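Local coordinates for transmembrane oligosaccharyl transferase (Archaeoglobus fulgidus, PDB 3WAJ), which is a membrane enzyme of the STT3/AglB oligosaccharyl transferase family, joining a transmembrane region of the GT-C clan to soluble carboxy-terminal domains, at residues I59-H64 and L525-T530; Y74-Y79 and E601-K606; E518-Y523 and Y540-Y545. All coordinates share one frame; numbering follows the deposited sequence.

These three interactions illustrate how residues distant in sequence form linked contacts between the STT3 N-terminal region and the AglB core region. Interactions 1 and 2 both span the two regions, whereas interaction 3 lies wholly in the core region. Interaction 3 has its centre about 15 Å from that of interaction 1 and about 13 Å from that of interaction 2, and it touches each through a probable hydrogen bond: Tyr528 OH meets Tyr523 O at 2.5 Å, and Tyr74 OH meets Thr544 OG1 at 2.7 Å. None of their residues is a zinc ligand, but helix 47-60, which ends at interaction 1, begins with Asp47, which binds the zinc ion together with Asp161 and His163.

Interaction 1: residues I59-H64 and L525-T530; sequences IHNFPH and LQLYPT
Asn61, just past the end of helix 47-60, reaches across to the Leu525-Leu527 backbone and carries most of the polar contact, an example of one amide tying a helix end to a separate loop. From CB, a chi1 of -58° sets CG anti to the carbonyl carbon, and there it lies 3.8 Å from Leu527 CB. The amide then divides its two ends between two tasks. OD1 accepts a hydrogen bond from a water at 3.1 Å, and the same water accepts one from Leu527 N, which bridges side chain and loop. ND2 donates to Leu525 O over 2.8 Å with an N-H...O angle of 148°; the nitrogen stands above the carbonyl plane, 36° out of it. ND2 also makes a weak hydrogen bond to Asn57 O of its own helix.

Further side-chain contacts flank this grip. Leu525 CB sits over one face of the His60 imidazole, offset toward the rim, in a CH-pi contact 4.0 Å from the centroid, while His60 CD2 comes within 3.3 Å of the carbonyl oxygen Leu525 O. Farther along, Leu527 at the centre of an inverse gamma turn extends CD2 to His64 CB at 3.8 Å.

The contact lies at the surface. Ile59 and Phe62 pack on helix 84-96, and the 525-530 loop, which follows helix 517-524, is joined to helix 47-60 again through Gln526 O to Asn57 ND2 and Tyr528 OH to Arg53 NH2.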
loop_
_atom_site.group_PDB
_atom_site.type_symbol
_atom_site.label_atom_id
_atom_site.label_comp_id
_atom_site.label_asym_id
_atom_site.label_seq_id
_atom_site.Cartn_x
_atom_site.Cartn_y
_atom_site.Cartn_z
ATOM N N ILE A 59 14.360 7.815 15.906
ATOM C CA ILE A 59 14.561 8.959 16.776
ATOM C C ILE A 59 15.099 8.464 18.117
ATOM O O ILE A 59 16.118 8.952 18.602
ATOM C CB ILE A 59 13.281 9.794 16.974
ATOM C CG1 ILE A 59 12.977 10.649 15.727
ATOM C CG2 ILE A 59 13.439 10.704 18.175
ATOM C CD1 ILE A 59 11.646 11.464 15.822
ATOM N N HIS A 60 14.434 7.460 18.681
ATOM C CA HIS A 60 14.843 6.879 19.953
ATOM C C HIS A 60 16.288 6.364 19.957
ATOM O O HIS A 60 17.003 6.541 20.941
ATOM C CB HIS A 60 13.900 5.750 20.344
ATOM C CG HIS A 60 14.168 5.193 21.709
ATOM N ND1 HIS A 60 13.647 5.752 22.855
ATOM C CD2 HIS A 60 14.907 4.130 22.106
ATOM C CE1 HIS A 60 14.045 5.050 23.902
ATOM N NE2 HIS A 60 14.815 4.064 23.475
ATOM N N ASN A 61 16.703 5.716 18.870
ATOM C CA ASN A 61 18.030 5.113 18.784
ATOM C C ASN A 61 19.026 5.961 17.963
ATOM O O ASN A 61 20.011 5.444 17.413
ATOM C CB ASN A 61 17.932 3.705 18.186
ATOM C CG ASN A 61 17.028 2.790 18.987
ATOM O OD1 ASN A 61 17.352 2.417 20.122
ATOM N ND2 ASN A 61 15.896 2.399 18.391
ATOM N N PHE A 62 18.770 7.263 17.892
ATOM C CA PHE A 62 19.499 8.146 16.988
ATOM C C PHE A 62 21.021 8.173 17.246
ATOM O O PHE A 62 21.475 8.266 18.396
ATOM C CB PHE A 62 18.898 9.565 17.027
ATOM C CG PHE A 62 19.150 10.357 15.772
ATOM C CD1 PHE A 62 20.181 11.289 15.713
ATOM C CD2 PHE A 62 18.371 10.151 14.637
ATOM C CE1 PHE A 62 20.418 12.012 14.551
ATOM C CE2 PHE A 62 18.605 10.873 13.466
ATOM C CZ PHE A 62 19.630 11.801 13.425
ATOM N N PRO A 63 21.821 8.122 16.167
ATOM C CA PRO A 63 21.371 8.114 14.773
ATOM C C PRO A 63 21.322 6.722 14.153
ATOM O O PRO A 63 21.564 6.596 12.948
ATOM C CB PRO A 63 22.479 8.895 14.078
ATOM C CG PRO A 63 23.720 8.387 14.792
ATOM C CD PRO A 63 23.295 8.207 16.248
ATOM N N HIS A 64 21.037 5.691 14.937
ATOM C CA HIS A 64 20.959 4.361 14.348
ATOM C C HIS A 64 19.528 4.046 13.926
ATOM O O HIS A 64 18.584 4.632 14.450
ATOM C CB HIS A 64 21.492 3.308 15.316
ATOM C CG HIS A 64 22.865 3.611 15.834
ATOM N ND1 HIS A 64 24.011 3.225 15.171
ATOM C CD2 HIS A 64 23.271 4.265 16.947
ATOM C CE1 HIS A 64 25.066 3.629 15.859
ATOM N NE2 HIS A 64 24.644 4.260 16.940
ATOM N N LEU A 525 10.534 0.323 20.556
ATOM C CA LEU A 525 11.578 1.337 20.400
ATOM C C LEU A 525 13.003 0.781 20.372
ATOM O O LEU A 525 13.963 1.536 20.255
ATOM C CB LEU A 525 11.430 2.417 21.460
ATOM C CG LEU A 525 10.045 3.065 21.424
ATOM C CD1 LEU A 525 9.841 3.956 22.627
ATOM C CD2 LEU A 525 9.873 3.877 20.132
ATOM N N GLN A 526 13.140 -0.540 20.450
ATOM C CA GLN A 526 14.464 -1.158 20.495
ATOM C C GLN A 526 15.128 -1.292 19.135
ATOM O O GLN A 526 14.472 -1.530 18.102
ATOM C CB GLN A 526 14.403 -2.553 21.125
ATOM C CG GLN A 526 14.035 -2.551 22.575
ATOM C CD GLN A 526 15.019 -1.764 23.398
ATOM O OE1 GLN A 526 14.660 -0.763 24.016
ATOM N NE2 GLN A 526 16.270 -2.210 23.415
ATOM N N LEU A 527 16.451 -1.200 19.165
ATOM C CA LEU A 527 17.253 -1.317 17.973
ATOM C C LEU A 527 17.510 -2.785 17.690
ATOM O O LEU A 527 18.553 -3.315 18.050
ATOM C CB LEU A 527 18.573 -0.571 18.171
ATOM C CG LEU A 527 19.446 -0.497 16.925
ATOM C CD1 LEU A 527 18.725 0.308 15.841
ATOM C CD2 LEU A 527 20.791 0.114 17.270
ATOM N N TYR A 528 16.556 -3.445 17.049
ATOM C CA TYR A 528 16.703 -4.863 16.741
ATOM C C TYR A 528 17.927 -5.081 15.868
ATOM O O TYR A 528 18.248 -4.251 15.020
ATOM C CB TYR A 528 15.454 -5.405 16.032
ATOM C CG TYR A 528 14.191 -4.744 16.504
ATOM C CD1 TYR A 528 13.621 -5.088 17.718
ATOM C CD2 TYR A 528 13.572 -3.763 15.738
ATOM C CE1 TYR A 528 12.469 -4.471 18.161
ATOM C CE2 TYR A 528 12.420 -3.145 16.165
ATOM C CZ TYR A 528 11.871 -3.501 17.380
ATOM O OH TYR A 528 10.725 -2.888 17.820
ATOM N N PRO A 529 18.625 -6.201 16.088
ATOM C CA PRO A 529 19.778 -6.591 15.266
ATOM C C PRO A 529 19.303 -7.244 13.973
ATOM O O PRO A 529 18.266 -7.905 13.963
ATOM C CB PRO A 529 20.491 -7.626 16.148
ATOM C CG PRO A 529 19.401 -8.248 16.923
ATOM C CD PRO A 529 18.387 -7.150 17.191
ATOM N N THR A 530 20.047 -7.063 12.892
ATOM C CA THR A 530 19.683 -7.676 11.614
ATOM C C THR A 530 20.130 -9.132 11.560
ATOM O O THR A 530 21.318 -9.423 11.695
ATOM C CB THR A 530 20.284 -6.911 10.430
ATOM O OG1 THR A 530 19.905 -5.530 10.520
ATOM C CG2 THR A 530 19.791 -7.508 9.110
HETATM O O HOH W 1 18.085 -0.095 21.747
#

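Interaction 2: residues Y74-Y79 and E601-K606; sequences YPYGSY and EKLNVK
Tyr74 and Asn604 meet at their polar ends: Asn604 ND2 donates a hydrogen bond to Tyr74 OH over 2.8 Å, with an N-H...O angle of 162° and the hydroxyl oxygen close to the amide plane. Ring and amide planes are only 29° apart, and ND2 stands at the edge of the ring. Beside it, the carbonyl oxygen Leu603 O approaches the same ring edge-on, 3.1 Å from Tyr74 CE2, so that the tyrosine edge faces two consecutive residues of the turn. The apolar half of the contact rests on one methyl: Leu603 CD2 touches Pro75 CD at 3.9 Å, the two side chains crossing at about a right angle, and approaches Tyr76 CE2 at 4.2 Å.

A second shell surrounds these groups. The peptide bond before Pro75 is cis, and Pro75 CB lies 3.6 Å above the centre of the Tyr74 ring; the proline therefore covers one face of the aromatic ring before it. With CG anti to the backbone N (chi1 -173°), the Tyr74 ring reaches the helix end. The hydroxyl of the buried Tyr74 is also hydrogen-bonded to Thr544 OG1, its strongest polar partner, and Asn604 ND2 makes a further weak bond to Thr544 O, giving the two polar tips a common neighbour. Tyr540 also meets the Tyr74 ring.

Asn604 itself is placed by the end of helix 593-602. With positive phi, it is the C-prime residue of a Schellman motif, in which Val605 N bonds to Ala600 O and Asn604 N to Glu601 O at 3.0 Å. The helix is thereby closed off and the chain turned directly into strand 605-611 of a mixed sheet, a helix-to-strand turn against which the cis-proline segment of the STT3 region docks.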
loop_
_atom_site.group_PDB
_atom_site.type_symbol
_atom_site.label_atom_id
_atom_site.label_comp_id
_atom_site.label_asym_id
_atom_site.label_seq_id
_atom_site.Cartn_x
_atom_site.Cartn_y
_atom_site.Cartn_z
ATOM N N TYR A 74 4.487 -11.307 12.009
ATOM C CA TYR A 74 4.609 -12.202 13.151
ATOM C C TYR A 74 4.300 -13.657 12.779
ATOM O O TYR A 74 3.346 -13.934 12.052
ATOM C CB TYR A 74 3.672 -11.724 14.259
ATOM C CG TYR A 74 3.816 -12.473 15.561
ATOM C CD1 TYR A 74 4.795 -12.127 16.489
ATOM C CD2 TYR A 74 2.948 -13.503 15.881
ATOM C CE1 TYR A 74 4.909 -12.810 17.702
ATOM C CE2 TYR A 74 3.057 -14.193 17.077
ATOM C CZ TYR A 74 4.040 -13.844 17.986
ATOM O OH TYR A 74 4.131 -14.532 19.194
ATOM N N PRO A 75 5.090 -14.600 13.307
ATOM C CA PRO A 75 6.208 -14.368 14.224
ATOM C C PRO A 75 7.561 -14.506 13.551
ATOM O O PRO A 75 8.466 -15.094 14.161
ATOM C CB PRO A 75 6.063 -15.531 15.200
ATOM C CG PRO A 75 5.681 -16.691 14.233
ATOM C CD PRO A 75 4.800 -16.039 13.149
ATOM N N TYR A 76 7.710 -14.003 12.332
ATOM C CA TYR A 76 8.997 -14.131 11.635
ATOM C C TYR A 76 9.788 -12.829 11.614
ATOM O O TYR A 76 11.010 -12.828 11.752
ATOM C CB TYR A 76 8.787 -14.630 10.194
ATOM C CG TYR A 76 8.040 -15.940 10.122
ATOM C CD1 TYR A 76 8.714 -17.157 10.241
ATOM C CD2 TYR A 76 6.661 -15.970 9.933
ATOM C CE1 TYR A 76 8.026 -18.369 10.174
ATOM C CE2 TYR A 76 5.964 -17.189 9.872
ATOM C CZ TYR A 76 6.665 -18.370 9.990
ATOM O OH TYR A 76 6.004 -19.561 9.925
ATOM N N GLY A 77 9.099 -11.712 11.435
ATOM C CA GLY A 77 9.791 -10.441 11.316
ATOM C C GLY A 77 10.069 -10.135 9.854
ATOM O O GLY A 77 10.106 -11.043 9.019
ATOM N N SER A 78 10.268 -8.859 9.540
ATOM C CA SER A 78 10.471 -8.418 8.167
ATOM C C SER A 78 11.715 -7.538 8.062
ATOM O O SER A 78 11.897 -6.589 8.852
ATOM C CB SER A 78 9.259 -7.594 7.681
ATOM O OG SER A 78 8.297 -8.379 7.008
ATOM N N TYR A 79 12.552 -7.829 7.069
ATOM C CA TYR A 79 13.586 -6.881 6.690
ATOM C C TYR A 79 12.897 -5.642 6.162
ATOM O O TYR A 79 11.852 -5.740 5.538
ATOM C CB TYR A 79 14.469 -7.456 5.594
ATOM C CG TYR A 79 15.258 -8.649 6.060
ATOM C CD1 TYR A 79 16.517 -8.493 6.617
ATOM C CD2 TYR A 79 14.743 -9.925 5.944
ATOM C CE1 TYR A 79 17.235 -9.575 7.043
ATOM C CE2 TYR A 79 15.446 -11.010 6.368
ATOM C CZ TYR A 79 16.695 -10.832 6.914
ATOM O OH TYR A 79 17.404 -11.929 7.343
ATOM N N GLU A 601 -2.514 -21.578 15.836
ATOM C CA GLU A 601 -1.507 -22.130 16.726
ATOM C C GLU A 601 -0.102 -21.913 16.165
ATOM O O GLU A 601 0.771 -21.447 16.883
ATOM C CB GLU A 601 -1.765 -23.612 16.968
ATOM C CG GLU A 601 -0.937 -24.209 18.099
ATOM C CD GLU A 601 -1.372 -23.744 19.492
ATOM O OE1 GLU A 601 -2.298 -22.903 19.615
ATOM O OE2 GLU A 601 -0.772 -24.223 20.481
ATOM N N LYS A 602 0.095 -22.228 14.880
ATOM C CA LYS A 602 1.374 -22.011 14.196
ATOM C C LYS A 602 1.877 -20.588 14.294
ATOM O O LYS A 602 3.076 -20.368 14.413
ATOM C CB LYS A 602 1.273 -22.382 12.709
ATOM C CG LYS A 602 1.092 -23.868 12.439
ATOM C CD LYS A 602 2.339 -24.664 12.800
ATOM C CE LYS A 602 2.004 -26.148 12.944
ATOM N NZ LYS A 602 3.075 -26.952 13.625
ATOM N N LEU A 603 0.957 -19.626 14.220
ATOM C CA LEU A 603 1.333 -18.214 14.222
ATOM C C LEU A 603 1.107 -17.604 15.589
ATOM O O LEU A 603 1.250 -16.391 15.773
ATOM C CB LEU A 603 0.574 -17.446 13.144
ATOM C CG LEU A 603 0.680 -18.108 11.766
ATOM C CD1 LEU A 603 -0.382 -17.574 10.807
ATOM C CD2 LEU A 603 2.084 -17.938 11.187
ATOM N N ASN A 604 0.752 -18.456 16.547
ATOM C CA ASN A 604 0.598 -18.014 17.924
ATOM C C ASN A 604 -0.343 -16.801 18.036
ATOM O O ASN A 604 -0.013 -15.795 18.689
ATOM C CB ASN A 604 1.979 -17.650 18.476
ATOM C CG ASN A 604 1.992 -17.523 19.971
ATOM O OD1 ASN A 604 1.325 -18.291 20.674
ATOM N ND2 ASN A 604 2.745 -16.536 20.478
ATOM N N VAL A 605 -1.507 -16.863 17.394
ATOM C CA VAL A 605 -2.374 -15.692 17.462
ATOM C C VAL A 605 -3.196 -15.686 18.744
ATOM O O VAL A 605 -3.607 -16.735 19.242
ATOM C CB VAL A 605 -3.262 -15.483 16.198
ATOM C CG1 VAL A 605 -2.833 -16.382 15.053
ATOM C CG2 VAL A 605 -4.730 -15.664 16.525
ATOM N N LYS A 606 -3.409 -14.493 19.283
ATOM C CA LYS A 606 -4.266 -14.330 20.437
ATOM C C LYS A 606 -5.464 -13.403 20.126
ATOM O O LYS A 606 -6.500 -13.450 20.796
ATOM C CB LYS A 606 -3.461 -13.803 21.625
ATOM C CG LYS A 606 -4.250 -13.852 22.914
ATOM C CD LYS A 606 -3.515 -13.241 24.117
ATOM C CE LYS A 606 -4.234 -13.692 25.404
ATOM N NZ LYS A 606 -4.049 -12.728 26.512
#

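Interaction 3: residues E518-Y523 and Y540-Y545; sequences EKYDEY and YPFETY
Phe542 is the principal bump here, its ring wedged into the groove between Tyr520 and Tyr523, which stand three residues apart on helix 517-524, a worked case of a loop side chain filling a groove on a helix. A chi1 of 71° puts CG between backbone N and carbonyl carbon, from where the ring projects at the helix. The leading edge then divides: CZ stands over one face of Tyr520, 3.8 Å from CE1, with the ring planes at 73°, while CE1 lies 3.8 Å from Tyr523 CD1 in an offset edge-to-face pair at 75°. Both flat sides of the phenyl are also occupied. Lys519 CB makes an off-centre CH-pi contact on one, 4.1 Å from the centroid, and Thr544 CG2 stands 3.5 Å above the opposite face, over its centre.

Around this wedge the roles reverse. The end of Tyr520 is itself a bump, its OH 3.2 Å above the centre of the Tyr545 ring in an edge-to-face pair. That hydroxyl also accepts a hydrogen bond from Tyr545 N at 3.1 Å, so one oxygen meets both the backbone and the ring face of the same residue. At the other end of the groove Tyr523 and Pro541 reach toward each other tip to tip, with CE2 against Pro541 CG at 3.3 Å, and Tyr523 CE1 meets the edge of Tyr540 at CD2.

Tyr520, Tyr523, Phe542 and Tyr545 thus form an aromatic cluster between helix 517-524 and the loop leading into strand 546-548. Strand 564-565 backs it through Met564, which touches Tyr520, Tyr523 and Tyr540, while Phe71 and Pro70 of the STT3 region pack against Tyr520 and Tyr523 respectively. Tyr545 OH bonds onward to Pro515 O and Arg563 NE, and its ring meets Tyr607 of strand 605-611.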
loop_
_atom_site.group_PDB
_atom_site.type_symbol
_atom_site.label_atom_id
_atom_site.label_comp_id
_atom_site.label_asym_id
_atom_site.label_seq_id
_atom_site.Cartn_x
_atom_site.Cartn_y
_atom_site.Cartn_z
ATOM N N GLU A 518 3.061 -2.512 28.261
ATOM C CA GLU A 518 4.340 -1.879 28.591
ATOM C C GLU A 518 5.515 -2.530 27.834
ATOM O O GLU A 518 6.399 -1.837 27.308
ATOM C CB GLU A 518 4.577 -1.917 30.102
ATOM C CG GLU A 518 5.359 -0.720 30.638
ATOM C CD GLU A 518 5.514 -0.724 32.163
ATOM O OE1 GLU A 518 5.646 0.375 32.749
ATOM O OE2 GLU A 518 5.523 -1.819 32.772
ATOM N N LYS A 519 5.523 -3.858 27.762
ATOM C CA LYS A 519 6.587 -4.550 27.042
ATOM C C LYS A 519 6.569 -4.212 25.556
ATOM O O LYS A 519 7.614 -3.869 24.967
ATOM C CB LYS A 519 6.532 -6.069 27.291
ATOM C CG LYS A 519 6.745 -6.456 28.757
ATOM C CD LYS A 519 6.955 -7.947 28.949
ATOM C CE LYS A 519 6.948 -8.327 30.426
ATOM N NZ LYS A 519 5.597 -8.108 31.008
ATOM N N TYR A 520 5.378 -4.287 24.963
ATOM C CA TYR A 520 5.203 -3.901 23.566
ATOM C C TYR A 520 5.723 -2.482 23.336
ATOM O O TYR A 520 6.433 -2.239 22.362
ATOM C CB TYR A 520 3.733 -4.065 23.134
ATOM C CG TYR A 520 3.347 -5.520 22.994
ATOM C CD1 TYR A 520 3.892 -6.299 21.978
ATOM C CD2 TYR A 520 2.466 -6.121 23.877
ATOM C CE1 TYR A 520 3.561 -7.637 21.835
ATOM C CE2 TYR A 520 2.124 -7.475 23.749
ATOM C CZ TYR A 520 2.683 -8.218 22.728
ATOM O OH TYR A 520 2.363 -9.549 22.587
ATOM N N ASP A 521 5.408 -1.553 24.242
ATOM C CA ASP A 521 5.906 -0.176 24.102
ATOM C C ASP A 521 7.424 -0.050 24.176
ATOM O O ASP A 521 8.012 0.671 23.370
ATOM C CB ASP A 521 5.203 0.784 25.075
ATOM C CG ASP A 521 3.740 1.062 24.683
ATOM O OD1 ASP A 521 3.062 1.798 25.423
ATOM O OD2 ASP A 521 3.273 0.564 23.640
ATOM N N GLU A 522 8.068 -0.753 25.108
ATOM C CA GLU A 522 9.548 -0.753 25.152
ATOM C C GLU A 522 10.131 -1.358 23.890
ATOM O O GLU A 522 11.056 -0.811 23.290
ATOM C CB GLU A 522 10.092 -1.612 26.298
ATOM C CG GLU A 522 9.582 -1.323 27.671
ATOM C CD GLU A 522 9.819 -2.496 28.594
ATOM O OE1 GLU A 522 9.875 -3.635 28.080
ATOM O OE2 GLU A 522 9.964 -2.286 29.815
ATOM N N TYR A 523 9.606 -2.527 23.520
ATOM C CA TYR A 523 10.194 -3.332 22.451
ATOM C C TYR A 523 10.080 -2.592 21.121
ATOM O O TYR A 523 11.006 -2.595 20.314
ATOM C CB TYR A 523 9.530 -4.725 22.386
ATOM C CG TYR A 523 10.299 -5.716 21.546
ATOM C CD1 TYR A 523 9.666 -6.445 20.562
ATOM C CD2 TYR A 523 11.668 -5.902 21.727
ATOM C CE1 TYR A 523 10.362 -7.362 19.786
ATOM C CE2 TYR A 523 12.381 -6.798 20.949
ATOM C CZ TYR A 523 11.720 -7.532 19.984
ATOM O OH TYR A 523 12.408 -8.432 19.196
ATOM N N TYR A 540 11.803 -13.966 20.157
ATOM C CA TYR A 540 11.425 -12.755 20.893
ATOM C C TYR A 540 11.981 -12.751 22.312
ATOM O O TYR A 540 12.080 -13.805 22.923
ATOM C CB TYR A 540 9.900 -12.601 20.908
ATOM C CG TYR A 540 9.346 -12.367 19.528
ATOM C CD1 TYR A 540 8.982 -13.426 18.718
ATOM C CD2 TYR A 540 9.198 -11.078 19.029
ATOM C CE1 TYR A 540 8.473 -13.212 17.428
ATOM C CE2 TYR A 540 8.690 -10.847 17.753
ATOM C CZ TYR A 540 8.332 -11.920 16.951
ATOM O OH TYR A 540 7.838 -11.691 15.674
ATOM N N PRO A 541 12.340 -11.555 22.832
ATOM C CA PRO A 541 12.968 -11.361 24.152
ATOM C C PRO A 541 11.944 -11.460 25.260
ATOM O O PRO A 541 12.259 -11.288 26.439
ATOM C CB PRO A 541 13.485 -9.913 24.098
ATOM C CG PRO A 541 13.329 -9.474 22.672
ATOM C CD PRO A 541 12.225 -10.281 22.095
ATOM N N PHE A 542 10.704 -11.704 24.869
ATOM C CA PHE A 542 9.650 -11.924 25.837
ATOM C C PHE A 542 8.493 -12.723 25.246
ATOM O O PHE A 542 8.362 -12.924 24.032
ATOM C CB PHE A 542 9.142 -10.597 26.430
ATOM C CG PHE A 542 8.327 -9.740 25.454
ATOM C CD1 PHE A 542 8.927 -9.146 24.339
ATOM C CD2 PHE A 542 6.972 -9.505 25.676
ATOM C CE1 PHE A 542 8.183 -8.340 23.450
ATOM C CE2 PHE A 542 6.226 -8.710 24.801
ATOM C CZ PHE A 542 6.833 -8.122 23.688
ATOM N N GLU A 543 7.669 -13.171 26.167
ATOM C CA GLU A 543 6.425 -13.866 25.932
ATOM C C GLU A 543 5.461 -13.031 25.028
ATOM O O GLU A 543 4.827 -12.087 25.486
ATOM C CB GLU A 543 5.853 -14.150 27.342
ATOM C CG GLU A 543 6.238 -13.056 28.471
ATOM C CD GLU A 543 7.689 -13.132 29.105
ATOM O OE1 GLU A 543 8.110 -12.193 29.837
ATOM O OE2 GLU A 543 8.416 -14.124 28.898
ATOM N N THR A 544 5.365 -13.367 23.740
ATOM C CA THR A 544 4.560 -12.572 22.794
ATOM C C THR A 544 3.296 -13.250 22.233
ATOM O O THR A 544 3.082 -14.439 22.421
ATOM C CB THR A 544 5.398 -12.108 21.581
ATOM O OG1 THR A 544 5.893 -13.247 20.860
ATOM C CG2 THR A 544 6.546 -11.205 22.015
ATOM N N TYR A 545 2.476 -12.490 21.506
ATOM C CA TYR A 545 1.335 -13.069 20.783
ATOM C C TYR A 545 1.079 -12.319 19.476
ATOM O O TYR A 545 1.517 -11.175 19.313
ATOM C CB TYR A 545 0.049 -13.098 21.648
ATOM C CG TYR A 545 -0.354 -11.750 22.214
ATOM C CD1 TYR A 545 -0.943 -10.778 21.411
ATOM C CD2 TYR A 545 -0.155 -11.454 23.559
ATOM C CE1 TYR A 545 -1.304 -9.541 21.926
ATOM C CE2 TYR A 545 -0.521 -10.215 24.088
ATOM C CZ TYR A 545 -1.095 -9.267 23.259
ATOM O OH TYR A 545 -1.459 -8.039 23.770
#